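Local coordinates for ATP/GTP-binding site-containing protein A (Brucella abortus, PDB 6NTR) that works in the periplasm to maintain cell envelope integrity, as a beta-barrel-like protein that helps determine virulence, at residues T15-D20 against S230-L235; G27-M32 against V51-M56; T161-G166 against W188-A193; I206-F211 against T223-D228. One frame throughout, in Å; residues are numbered along the deposited sequence.

Contact 1. Residues T15-D20 against S230-L235. With EDO (1,2-ethanediol), chain I.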
loop_
_atom_site.group_PDB
_atom_site.type_symbol
_atom_site.label_atom_id
_atom_site.label_comp_id
_atom_site.label_asym_id
_atom_site.label_seq_id
_atom_site.Cartn_x
_atom_site.Cartn_y
_atom_site.Cartn_z
ATOM N N THR A 15 6.765 12.189 -6.899
ATOM C CA THR A 15 7.857 13.138 -6.892
ATOM C C THR A 15 8.859 12.760 -5.818
ATOM O O THR A 15 8.549 12.005 -4.921
ATOM C CB THR A 15 7.341 14.555 -6.662
ATOM O OG1 THR A 15 6.183 14.503 -5.830
ATOM C CG2 THR A 15 6.953 15.178 -7.970
ATOM N N LEU A 16 10.074 13.264 -5.925
ATOM C CA LEU A 16 11.098 12.963 -4.945
ATOM C C LEU A 16 10.974 13.906 -3.751
ATOM O O LEU A 16 10.866 15.111 -3.925
ATOM C CB LEU A 16 12.473 13.090 -5.579
ATOM C CG LEU A 16 13.666 12.833 -4.680
ATOM C CD1 LEU A 16 13.675 11.408 -4.181
ATOM C CD2 LEU A 16 14.950 13.163 -5.406
ATOM N N ASP A 17 10.979 13.369 -2.538
ATOM C CA ASP A 17 10.867 14.235 -1.374
ATOM C C ASP A 17 12.226 14.583 -0.802
ATOM O O ASP A 17 12.595 15.739 -0.760
ATOM C CB ASP A 17 10.010 13.568 -0.304
ATOM C CG ASP A 17 9.535 14.534 0.758
ATOM O OD1 ASP A 17 9.028 15.616 0.418
ATOM O OD2 ASP A 17 9.661 14.193 1.942
ATOM N N ARG A 18 12.985 13.577 -0.397
ATOM C CA ARG A 18 14.311 13.799 0.155
ATOM C C ARG A 18 15.249 12.716 -0.344
ATOM O O ARG A 18 14.856 11.572 -0.467
ATOM C CB ARG A 18 14.256 13.856 1.704
ATOM C CG ARG A 18 15.200 12.937 2.485
ATOM C CD ARG A 18 14.782 12.778 3.936
ATOM N NE ARG A 18 14.185 11.478 4.219
ATOM C CZ ARG A 18 14.877 10.369 4.415
ATOM N NH1 ARG A 18 14.253 9.237 4.666
ATOM N NH2 ARG A 18 16.192 10.390 4.349
ATOM N N ALA A 19 16.489 13.075 -0.616
ATOM C CA ALA A 19 17.447 12.091 -1.072
ATOM C C ALA A 19 18.723 12.059 -0.260
ATOM O O ALA A 19 19.391 13.057 -0.124
ATOM C CB ALA A 19 17.767 12.320 -2.526
ATOM N N ASP A 20 19.064 10.893 0.264
ATOM C CA ASP A 20 20.273 10.728 1.035
ATOM C C ASP A 20 21.453 10.624 0.100
ATOM O O ASP A 20 21.303 10.224 -1.033
ATOM C CB ASP A 20 20.187 9.490 1.925
ATOM C CG ASP A 20 19.761 9.814 3.353
ATOM O OD1 ASP A 20 19.197 10.897 3.583
ATOM O OD2 ASP A 20 19.986 8.980 4.249
ATOM N N SER A 230 12.755 9.427 0.309
ATOM C CA SER A 230 11.319 9.430 0.446
ATOM C C SER A 230 10.691 9.938 -0.840
ATOM O O SER A 230 11.278 10.730 -1.584
ATOM C CB SER A 230 10.878 10.271 1.654
ATOM O OG SER A 230 11.565 11.502 1.671
HETATM N N MSE A 231 9.458 9.494 -1.074
HETATM C CA MSE A 231 8.701 9.853 -2.238
HETATM C C MSE A 231 7.423 10.478 -1.800
HETATM O O MSE A 231 6.968 10.253 -0.673
HETATM C CB MSE A 231 8.286 8.607 -2.983
HETATM C CG MSE A 231 9.466 7.819 -3.498
HETATM SE SE MSE A 231 8.705 6.378 -4.572
HETATM C CE MSE A 231 6.944 7.189 -4.755
ATOM N N ARG A 232 6.851 11.293 -2.683
ATOM C CA ARG A 232 5.604 11.976 -2.438
ATOM C C ARG A 232 4.599 11.483 -3.457
ATOM O O ARG A 232 4.951 11.241 -4.593
ATOM C CB ARG A 232 5.783 13.476 -2.647
ATOM C CG ARG A 232 6.302 14.247 -1.459
ATOM C CD ARG A 232 5.208 15.096 -0.851
ATOM N NE ARG A 232 5.616 15.672 0.420
ATOM C CZ ARG A 232 4.776 16.107 1.344
ATOM N NH1 ARG A 232 3.476 16.034 1.147
ATOM N NH2 ARG A 232 5.239 16.618 2.473
ATOM N N GLY A 233 3.355 11.308 -3.051
ATOM C CA GLY A 233 2.334 10.895 -3.981
ATOM C C GLY A 233 1.151 11.812 -3.866
ATOM O O GLY A 233 0.495 11.839 -2.850
ATOM N N LYS A 234 0.848 12.534 -4.923
ATOM C CA LYS A 234 -0.278 13.440 -4.885
ATOM C C LYS A 234 -1.362 12.995 -5.855
ATOM O O LYS A 234 -1.096 12.774 -7.015
ATOM C CB LYS A 234 0.167 14.866 -5.201
ATOM C CG LYS A 234 1.142 15.469 -4.212
ATOM C CD LYS A 234 0.501 15.635 -2.853
ATOM C CE LYS A 234 1.210 16.680 -2.026
ATOM N NZ LYS A 234 0.401 17.916 -1.994
ATOM N N LEU A 235 -2.585 12.871 -5.363
ATOM C CA LEU A 235 -3.686 12.453 -6.190
ATOM C C LEU A 235 -3.936 13.492 -7.245
ATOM O O LEU A 235 -4.049 14.665 -6.949
ATOM C CB LEU A 235 -4.935 12.267 -5.344
ATOM C CG LEU A 235 -6.099 11.472 -5.916
ATOM C CD1 LEU A 235 -5.933 9.992 -5.661
ATOM C CD2 LEU A 235 -7.387 11.951 -5.304
HETATM C C1 EDO I . 14.140 17.134 -4.328
HETATM O O1 EDO I . 13.323 17.421 -3.180
HETATM C C2 EDO I . 15.553 17.674 -4.130
HETATM O O2 EDO I . 16.263 16.822 -3.220
HETATM O O HOH W 1 11.241 12.710 4.022
#
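A bound water is held by three partners: Ser230 OG lies 2.7 Å from its oxygen, Asp17 OD2 accepts from that oxygen at 3.0 Å, and Arg18 NE donates to it in the guanidinium plane. These groups meet because the strand 8-19 carries a classic beta bulge, Asp17 and Arg18 together facing Ser230 on the antiparallel strand 229-240 of the barrel-like fold. Asp17 N donates to Ser230 O over 2.8 Å from above the carbonyl plane, and Ser230 N then turns to Arg18 O. With OG in the crowded position between backbone N and carbonyl carbon (chi1 46°), Ser230 rests this oxygen 3.3 Å from Asp17 CB. The Asp17 carboxylate, anti to its backbone N (chi1 -164°), divides its labour. While OD2 serves the water, Asp17 OD1 forms a salt bridge with Arg232 NE, its hydrogen bond weak at 3.4 Å, in the guanidinium plane although the two groups are turned 67° apart. Arg18 has its strongest partner elsewhere, NH1 pairing with Asp225 OD1, and NH2 meets Asp20 OD1 in plane. Before the bulge the pairing is regular, Arg232 N giving a 2.9 Å bond to Thr15 O, and Thr15 OG1 sits 3.4 Å from Arg232 CB.

Contact 2. Residues G27-M32 against V51-M56; sequences GLTGRM and VTRVDM
Leu28 holds CG anti to its backbone N (chi1 -179°), and Val54 places CG2 anti to its own carbonyl carbon; the two branches cross obliquely, Leu28 CD1 touching Val54 CG2 at 3.6 Å. On the other face Thr29 keeps OG1 in the crowded position between N and carbonyl carbon (chi1 41°), where it lies 3.6 Å from Arg53 CB. Arg53 then bends at chi3, so that its guanidinium leads away and NH2 reaches Gln61. Beneath these groups runs the backbone of a beta hairpin, strands 25-39 and 43-56, in antiparallel register. Arg53 N meets Thr29 O at a short 2.5 Å, nearly along the C=O axis, while the return bond from Thr29 N to Arg53 O, 2.9 Å long, uses a lone pair in the carbonyl plane. The pair Gly27-Asp55 is lopsided: Asp55 N binds Gly27 O at 2.7 Å from above the carbonyl plane, whereas the return bond from Gly27 N to Asp55 O is weak at 3.4 Å. Leu28 and Thr52 also pack on Met231. Main-chain bonds therefore do the joining, and the faces differ: that of Leu28, Val54 and Thr52 is mainly apolar, that of Thr29, Arg31, Arg53 and Val51 mainly polar and more exposed.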
loop_
_atom_site.group_PDB
_atom_site.type_symbol
_atom_site.label_atom_id
_atom_site.label_comp_id
_atom_site.label_asym_id
_atom_site.label_seq_id
_atom_site.Cartn_x
_atom_site.Cartn_y
_atom_site.Cartn_z
ATOM N N GLY A 27 17.109 12.223 -9.024
ATOM C CA GLY A 27 15.769 12.554 -9.443
ATOM C C GLY A 27 14.862 11.359 -9.396
ATOM O O GLY A 27 15.316 10.242 -9.477
ATOM N N LEU A 28 13.576 11.612 -9.239
ATOM C CA LEU A 28 12.583 10.566 -9.234
ATOM C C LEU A 28 11.222 11.107 -9.584
ATOM O O LEU A 28 10.624 11.801 -8.794
ATOM C CB LEU A 28 12.534 9.860 -7.892
ATOM C CG LEU A 28 11.540 8.717 -7.775
ATOM C CD1 LEU A 28 11.931 7.759 -6.676
ATOM C CD2 LEU A 28 10.132 9.219 -7.574
ATOM N N THR A 29 10.715 10.769 -10.754
ATOM C CA THR A 29 9.386 11.182 -11.151
ATOM C C THR A 29 8.707 9.852 -11.359
ATOM O O THR A 29 9.368 8.867 -11.606
ATOM C CB THR A 29 9.346 12.020 -12.426
ATOM O OG1 THR A 29 10.256 11.483 -13.381
ATOM C CG2 THR A 29 9.719 13.444 -12.121
ATOM N N GLY A 30 7.401 9.804 -11.202
ATOM C CA GLY A 30 6.702 8.551 -11.327
ATOM C C GLY A 30 5.219 8.736 -11.288
ATOM O O GLY A 30 4.729 9.840 -11.276
ATOM N N ARG A 31 4.497 7.635 -11.311
ATOM C CA ARG A 31 3.061 7.710 -11.248
ATOM C C ARG A 31 2.544 6.452 -10.613
ATOM O O ARG A 31 3.166 5.426 -10.722
ATOM C CB ARG A 31 2.501 7.835 -12.672
ATOM C CG ARG A 31 1.040 8.234 -12.794
ATOM C CD ARG A 31 0.571 8.319 -14.243
ATOM N NE ARG A 31 0.278 9.691 -14.645
ATOM C CZ ARG A 31 -0.889 10.110 -15.110
ATOM N NH1 ARG A 31 -1.890 9.267 -15.250
ATOM N NH2 ARG A 31 -1.052 11.376 -15.437
HETATM N N MSE A 32 1.389 6.507 -9.979
HETATM C CA MSE A 32 0.797 5.307 -9.456
HETATM C C MSE A 32 -0.632 5.345 -9.819
HETATM O O MSE A 32 -1.269 6.387 -9.739
HETATM C CB MSE A 32 0.881 5.057 -7.965
HETATM C CG MSE A 32 0.672 3.569 -7.745
HETATM SE SE MSE A 32 -0.393 3.182 -6.155
HETATM C CE MSE A 32 0.715 4.262 -4.940
ATOM N N VAL A 51 5.117 3.073 -11.091
ATOM C CA VAL A 51 6.207 3.446 -11.981
ATOM C C VAL A 51 7.047 4.608 -11.470
ATOM O O VAL A 51 6.536 5.663 -11.187
ATOM C CB VAL A 51 5.660 3.839 -13.354
ATOM C CG1 VAL A 51 6.792 4.057 -14.329
ATOM C CG2 VAL A 51 4.718 2.781 -13.864
ATOM N N THR A 52 8.349 4.399 -11.395
ATOM C CA THR A 52 9.281 5.404 -10.889
ATOM C C THR A 52 10.417 5.596 -11.873
ATOM O O THR A 52 11.158 4.655 -12.152
ATOM C CB THR A 52 9.867 5.014 -9.527
ATOM O OG1 THR A 52 10.529 3.745 -9.620
ATOM C CG2 THR A 52 8.793 4.972 -8.461
ATOM N N ARG A 53 10.602 6.815 -12.343
ATOM C CA ARG A 53 11.717 7.122 -13.208
ATOM C C ARG A 53 12.780 7.730 -12.285
ATOM O O ARG A 53 12.654 8.861 -11.854
ATOM C CB ARG A 53 11.288 8.120 -14.270
ATOM C CG ARG A 53 9.929 7.839 -14.874
ATOM C CD ARG A 53 9.809 8.419 -16.268
ATOM N NE ARG A 53 10.816 7.873 -17.167
ATOM C CZ ARG A 53 10.531 7.171 -18.251
ATOM N NH1 ARG A 53 9.274 6.948 -18.569
ATOM N NH2 ARG A 53 11.502 6.699 -19.013
ATOM N N VAL A 54 13.832 6.974 -12.003
ATOM C CA VAL A 54 14.887 7.401 -11.095
ATOM C C VAL A 54 16.178 7.804 -11.793
ATOM O O VAL A 54 16.752 7.049 -12.550
ATOM C CB VAL A 54 15.180 6.298 -10.047
ATOM C CG1 VAL A 54 16.410 6.606 -9.221
ATOM C CG2 VAL A 54 13.986 6.079 -9.143
ATOM N N ASP A 55 16.590 9.031 -11.537
ATOM C CA ASP A 55 17.774 9.602 -12.113
ATOM C C ASP A 55 18.923 9.349 -11.206
ATOM O O ASP A 55 18.801 9.452 -10.018
ATOM C CB ASP A 55 17.622 11.096 -12.249
ATOM C CG ASP A 55 16.716 11.486 -13.348
ATOM O OD1 ASP A 55 16.463 10.670 -14.223
ATOM O OD2 ASP A 55 16.259 12.625 -13.354
HETATM N N MSE A 56 20.052 9.000 -11.783
HETATM C CA MSE A 56 21.258 8.763 -11.033
HETATM C C MSE A 56 22.183 9.633 -11.815
HETATM O O MSE A 56 21.996 9.765 -13.032
HETATM C CB MSE A 56 21.683 7.300 -11.001
HETATM C CG MSE A 56 20.925 6.493 -9.959
HETATM SE SE MSE A 56 22.127 5.188 -9.131
HETATM C CE MSE A 56 20.933 3.641 -9.030
#

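Contact 3. Residues T161-G166 against W188-A193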
loop_
_atom_site.group_PDB
_atom_site.type_symbol
_atom_site.label_atom_id
_atom_site.label_comp_id
_atom_site.label_asym_id
_atom_site.label_seq_id
_atom_site.Cartn_x
_atom_site.Cartn_y
_atom_site.Cartn_z
ATOM N N THR A 161 2.729 -3.735 11.898
ATOM C CA THR A 161 2.435 -2.369 11.522
ATOM C C THR A 161 1.892 -1.561 12.705
ATOM O O THR A 161 0.972 -1.985 13.372
ATOM C CB THR A 161 1.454 -2.308 10.337
ATOM O OG1 THR A 161 0.127 -2.580 10.783
ATOM C CG2 THR A 161 1.831 -3.318 9.286
ATOM N N THR A 162 2.463 -0.391 12.946
ATOM C CA THR A 162 2.026 0.475 14.027
ATOM C C THR A 162 1.290 1.604 13.385
ATOM O O THR A 162 1.820 2.249 12.514
ATOM C CB THR A 162 3.210 1.081 14.775
ATOM O OG1 THR A 162 3.919 0.051 15.442
ATOM C CG2 THR A 162 2.749 2.074 15.789
ATOM N N VAL A 163 0.073 1.855 13.820
ATOM C CA VAL A 163 -0.720 2.907 13.242
ATOM C C VAL A 163 -0.859 4.094 14.178
ATOM O O VAL A 163 -1.143 3.916 15.333
ATOM C CB VAL A 163 -2.128 2.392 12.921
ATOM C CG1 VAL A 163 -2.961 3.466 12.278
ATOM C CG2 VAL A 163 -2.072 1.159 12.045
ATOM N N VAL A 164 -0.640 5.298 13.672
ATOM C CA VAL A 164 -0.797 6.512 14.440
ATOM C C VAL A 164 -1.797 7.380 13.692
ATOM O O VAL A 164 -1.596 7.681 12.535
ATOM C CB VAL A 164 0.533 7.259 14.618
ATOM C CG1 VAL A 164 0.316 8.586 15.313
ATOM C CG2 VAL A 164 1.524 6.415 15.386
ATOM N N VAL A 165 -2.868 7.789 14.364
ATOM C CA VAL A 165 -3.921 8.596 13.760
ATOM C C VAL A 165 -3.965 9.966 14.432
ATOM O O VAL A 165 -3.712 10.089 15.634
ATOM C CB VAL A 165 -5.279 7.868 13.880
ATOM C CG1 VAL A 165 -6.326 8.517 13.029
ATOM C CG2 VAL A 165 -5.124 6.419 13.524
ATOM N N GLY A 166 -4.287 10.999 13.646
ATOM C CA GLY A 166 -4.439 12.350 14.125
ATOM C C GLY A 166 -5.880 12.823 14.091
ATOM O O GLY A 166 -6.826 12.028 14.053
ATOM N N TRP A 188 -8.437 11.589 8.023
ATOM C CA TRP A 188 -7.639 11.340 9.198
ATOM C C TRP A 188 -6.207 11.279 8.745
ATOM O O TRP A 188 -5.914 10.613 7.771
ATOM C CB TRP A 188 -7.949 9.979 9.790
ATOM C CG TRP A 188 -9.231 9.859 10.482
ATOM C CD1 TRP A 188 -9.572 10.413 11.670
ATOM C CD2 TRP A 188 -10.351 9.096 10.059
ATOM N NE1 TRP A 188 -10.840 10.063 12.006
ATOM C CE2 TRP A 188 -11.344 9.248 11.031
ATOM C CE3 TRP A 188 -10.614 8.301 8.950
ATOM C CZ2 TRP A 188 -12.580 8.639 10.924
ATOM C CZ3 TRP A 188 -11.828 7.703 8.847
ATOM C CH2 TRP A 188 -12.802 7.871 9.825
ATOM N N PRO A 189 -5.312 12.011 9.408
ATOM C CA PRO A 189 -3.926 11.833 8.998
ATOM C C PRO A 189 -3.528 10.471 9.512
ATOM O O PRO A 189 -3.857 10.160 10.637
ATOM C CB PRO A 189 -3.197 12.933 9.747
ATOM C CG PRO A 189 -4.240 13.942 10.062
ATOM C CD PRO A 189 -5.476 13.150 10.319
ATOM N N VAL A 190 -2.842 9.668 8.713
ATOM C CA VAL A 190 -2.466 8.337 9.157
ATOM C C VAL A 190 -1.015 8.099 8.802
ATOM O O VAL A 190 -0.584 8.395 7.683
ATOM C CB VAL A 190 -3.362 7.248 8.550
ATOM C CG1 VAL A 190 -3.135 5.958 9.275
ATOM C CG2 VAL A 190 -4.808 7.640 8.638
ATOM N N THR A 191 -0.263 7.591 9.772
ATOM C CA THR A 191 1.103 7.136 9.591
ATOM C C THR A 191 1.134 5.652 9.922
ATOM O O THR A 191 0.707 5.245 11.002
ATOM C CB THR A 191 2.072 7.924 10.483
ATOM O OG1 THR A 191 2.059 9.307 10.111
ATOM C CG2 THR A 191 3.481 7.400 10.351
ATOM N N ILE A 192 1.609 4.842 8.989
ATOM C CA ILE A 192 1.802 3.419 9.227
ATOM C C ILE A 192 3.290 3.133 9.119
ATOM O O ILE A 192 3.904 3.421 8.085
ATOM C CB ILE A 192 0.990 2.565 8.246
ATOM C CG1 ILE A 192 -0.484 2.964 8.329
ATOM C CG2 ILE A 192 1.156 1.111 8.565
ATOM C CD1 ILE A 192 -1.426 2.032 7.621
ATOM N N ALA A 193 3.877 2.612 10.196
ATOM C CA ALA A 193 5.273 2.201 10.208
ATOM C C ALA A 193 5.337 0.685 10.199
ATOM O O ALA A 193 4.630 0.030 10.967
ATOM C CB ALA A 193 6.015 2.752 11.422
#
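One face of this antiparallel strand pair is buried and closely filled, the other partly open to solvent, and the difference shows in which atoms touch. On the buried face, Val163, Val165, Val190 and Ile192 line up at non-hydrogen-bonded positions. Val163 CG1, anti to its backbone N (chi1 -178°), crosses obliquely to meet Val190 CG1 at 3.9 Å, and Val165 CG1 comes equally close, 3.9 Å, to Trp188 CB, the two side chains lying side by side and pointing the same way. The indole turns its edge to the backbone just past the end of the partner strand, CD1 of Trp188 being 4.0 Å from Gly166 O. Thr161 adds its CB, 3.9 Å from Ile192 CG2, while its OG1 bonds to His129. Helix 126-138 covers this face, Leu133 resting on both Val163 and Ile192 and Ala137 on Trp188. Across the sheet, Thr162, Val164, Thr191 and Ala193 pair more loosely: Val164 CB and Thr191 CB are 4.5 Å apart, and the backbone does the holding. Val164 N reaches Thr191 O at 3.0 Å and Thr191 N returns to Val164 O at 3.1 Å, both in the carbonyl plane. At the end, Gly166 N donates to Pro189 O, but proline has no N-H to answer with. A regular antiparallel sheet with a helix packed on its apolar face is how this part of the beta-barrel-like fold is built.

Contact 4. Residues I206-F211 against T223-D228; sequences IYRINF and TMDYGD
Arg208 illustrates how a long side chain can lie along its cross-strand neighbour above an antiparallel pair of the barrel-like fold, in which strand 222-225 runs out into an Asx turn at Asp225. Arg208 CB lies 4.2 Å from Asp225 CB. CG runs anti to the backbone N (chi1 -177°), the chain continues extended through CD, and a bend at chi3 (69°) folds NE and CZ back, so that Asp225 CB lies over one guanidinium face, toward the rim. At the tip Arg208 NH2 comes 3.5 Å from Asp225 OD2, but the oxygen stands well out of the guanidinium plane: charges attract, and no N-H points at it. The other oxygen is doubly engaged, OD1 accepting from Gly227 N with its anti lone pair in the Asx turn and pairing with Arg18 NH1. That nearby positive charge would probably help keep Asp225 ionised. Underneath, Asp225 N bonds to Arg208 O at 2.7 Å, nearly along the C=O axis. The opposite face is apolar and aromatic. Tyr207 CE1 lies 3.9 Å from Tyr226 CE1; the two side chains run side by side and their rings meet obliquely, planes at 44°. Tyr207 OH lies 3.9 Å from CG of Met224, a selenomethionine. Tyr226 in turn stacks on Phe229. Ile209, lying alongside Met224, brings CD1 within 3.8 Å of Met224 CG.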
loop_
_atom_site.group_PDB
_atom_site.type_symbol
_atom_site.label_atom_id
_atom_site.label_comp_id
_atom_site.label_asym_id
_atom_site.label_seq_id
_atom_site.Cartn_x
_atom_site.Cartn_y
_atom_site.Cartn_z
ATOM N N ILE A 206 11.150 -0.856 8.591
ATOM C CA ILE A 206 11.685 -1.106 7.261
ATOM C C ILE A 206 11.104 -0.126 6.251
ATOM O O ILE A 206 11.740 0.177 5.242
ATOM C CB ILE A 206 11.421 -2.558 6.841
ATOM C CG1 ILE A 206 9.922 -2.811 6.844
ATOM C CG2 ILE A 206 12.143 -3.536 7.765
ATOM C CD1 ILE A 206 9.559 -4.224 6.636
ATOM N N TYR A 207 9.921 0.409 6.515
ATOM C CA TYR A 207 9.262 1.312 5.590
ATOM C C TYR A 207 8.205 2.063 6.382
ATOM O O TYR A 207 7.642 1.536 7.339
ATOM C CB TYR A 207 8.674 0.524 4.403
ATOM C CG TYR A 207 7.487 1.122 3.677
ATOM C CD1 TYR A 207 7.664 2.003 2.616
ATOM C CD2 TYR A 207 6.197 0.751 3.998
ATOM C CE1 TYR A 207 6.571 2.531 1.929
ATOM C CE2 TYR A 207 5.108 1.276 3.322
ATOM C CZ TYR A 207 5.299 2.159 2.298
ATOM O OH TYR A 207 4.202 2.662 1.645
ATOM N N ARG A 208 7.960 3.305 5.997
ATOM C CA ARG A 208 7.000 4.132 6.705
ATOM C C ARG A 208 6.251 5.006 5.715
ATOM O O ARG A 208 6.877 5.640 4.860
ATOM C CB ARG A 208 7.709 5.005 7.730
ATOM C CG ARG A 208 6.765 5.836 8.553
ATOM C CD ARG A 208 7.432 6.298 9.823
ATOM N NE ARG A 208 8.472 7.281 9.562
ATOM C CZ ARG A 208 8.254 8.492 9.065
ATOM N NH1 ARG A 208 7.025 8.911 8.791
ATOM N NH2 ARG A 208 9.278 9.295 8.854
ATOM N N ILE A 209 4.942 5.063 5.864
ATOM C CA ILE A 209 4.112 5.869 5.009
ATOM C C ILE A 209 3.137 6.749 5.765
ATOM O O ILE A 209 2.482 6.302 6.666
ATOM C CB ILE A 209 3.320 4.990 4.017
ATOM C CG1 ILE A 209 2.537 5.859 3.057
ATOM C CG2 ILE A 209 2.343 4.094 4.730
ATOM C CD1 ILE A 209 1.804 5.092 1.981
ATOM N N ASN A 210 3.031 7.991 5.346
ATOM C CA ASN A 210 2.106 8.920 5.926
ATOM C C ASN A 210 1.057 9.249 4.892
ATOM O O ASN A 210 1.388 9.561 3.784
ATOM C CB ASN A 210 2.812 10.210 6.307
ATOM C CG ASN A 210 3.914 9.993 7.293
ATOM O OD1 ASN A 210 4.991 9.548 6.950
ATOM N ND2 ASN A 210 3.645 10.317 8.535
ATOM N N PHE A 211 -0.208 9.198 5.255
ATOM C CA PHE A 211 -1.254 9.523 4.319
ATOM C C PHE A 211 -2.473 10.120 4.984
ATOM O O PHE A 211 -2.653 9.976 6.160
ATOM C CB PHE A 211 -1.648 8.277 3.494
ATOM C CG PHE A 211 -2.174 7.135 4.305
ATOM C CD1 PHE A 211 -1.327 6.216 4.854
ATOM C CD2 PHE A 211 -3.515 6.982 4.505
ATOM C CE1 PHE A 211 -1.806 5.177 5.597
ATOM C CE2 PHE A 211 -3.996 5.947 5.252
ATOM C CZ PHE A 211 -3.139 5.044 5.795
ATOM N N THR A 223 3.113 10.021 1.398
ATOM C CA THR A 223 4.526 10.230 1.496
ATOM C C THR A 223 5.076 8.885 1.888
ATOM O O THR A 223 4.629 8.297 2.835
ATOM C CB THR A 223 4.889 11.287 2.542
ATOM O OG1 THR A 223 4.480 12.567 2.077
ATOM C CG2 THR A 223 6.364 11.307 2.766
HETATM N N MSE A 224 6.075 8.410 1.172
HETATM C CA MSE A 224 6.634 7.131 1.485
HETATM C C MSE A 224 8.055 7.280 1.869
HETATM O O MSE A 224 8.846 7.735 1.056
HETATM C CB MSE A 224 6.450 6.250 0.262
HETATM C CG MSE A 224 4.957 6.161 0.049
HETATM SE SE MSE A 224 4.440 5.880 -1.806
HETATM C CE MSE A 224 4.892 3.980 -1.782
ATOM N N ASP A 225 8.405 6.871 3.077
ATOM C CA ASP A 225 9.760 6.961 3.549
ATOM C C ASP A 225 10.325 5.579 3.404
ATOM O O ASP A 225 9.880 4.653 4.038
ATOM C CB ASP A 225 9.770 7.387 5.016
ATOM C CG ASP A 225 11.065 8.046 5.445
ATOM O OD1 ASP A 225 12.110 7.401 5.394
ATOM O OD2 ASP A 225 11.034 9.207 5.866
ATOM N N TYR A 226 11.323 5.466 2.546
ATOM C CA TYR A 226 11.987 4.211 2.257
ATOM C C TYR A 226 13.285 4.093 2.994
ATOM O O TYR A 226 14.008 3.145 2.801
ATOM C CB TYR A 226 12.258 4.094 0.766
ATOM C CG TYR A 226 11.016 3.937 -0.059
ATOM C CD1 TYR A 226 10.369 2.728 -0.139
ATOM C CD2 TYR A 226 10.484 5.000 -0.746
ATOM C CE1 TYR A 226 9.224 2.589 -0.877
ATOM C CE2 TYR A 226 9.348 4.862 -1.492
ATOM C CZ TYR A 226 8.723 3.654 -1.548
ATOM O OH TYR A 226 7.590 3.518 -2.288
ATOM N N GLY A 227 13.574 5.062 3.850
ATOM C CA GLY A 227 14.816 5.072 4.584
ATOM C C GLY A 227 15.670 6.192 4.066
ATOM O O GLY A 227 15.473 7.340 4.422
ATOM N N ASP A 228 16.605 5.857 3.194
ATOM C CA ASP A 228 17.501 6.847 2.623
ATOM C C ASP A 228 16.745 7.897 1.842
ATOM O O ASP A 228 17.084 9.061 1.918
ATOM C CB ASP A 228 18.520 6.205 1.676
ATOM C CG ASP A 228 19.464 5.259 2.369
ATOM O OD1 ASP A 228 19.647 5.367 3.595
ATOM O OD2 ASP A 228 20.025 4.396 1.675
#

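How the contacts relate
All four contacts are successive steps across neighbouring antiparallel strands. Contact 3 passes to contact 4, about 12 Å away between centres, where Ile192 N probably bonds to Ile209 O at 2.9 Å; contact 4 passes to contact 1, about 9 Å on, through Met231 O and Met224 N at 2.8 Å. Contact 2 follows about 9 Å from contact 1 between centres, strand 8-19 pairing with strand 25-39; side chains pack as well, Met231 SE 4.1 Å from Thr52 CG2. Contacts 2 and 3, the ends of the series, have centres about 25 Å apart and do not touch. Bound glycerol, probably from the crystallisation liquor, lies about 5 Å from the side chain of Ile192 and about 4 Å from that of Tyr207.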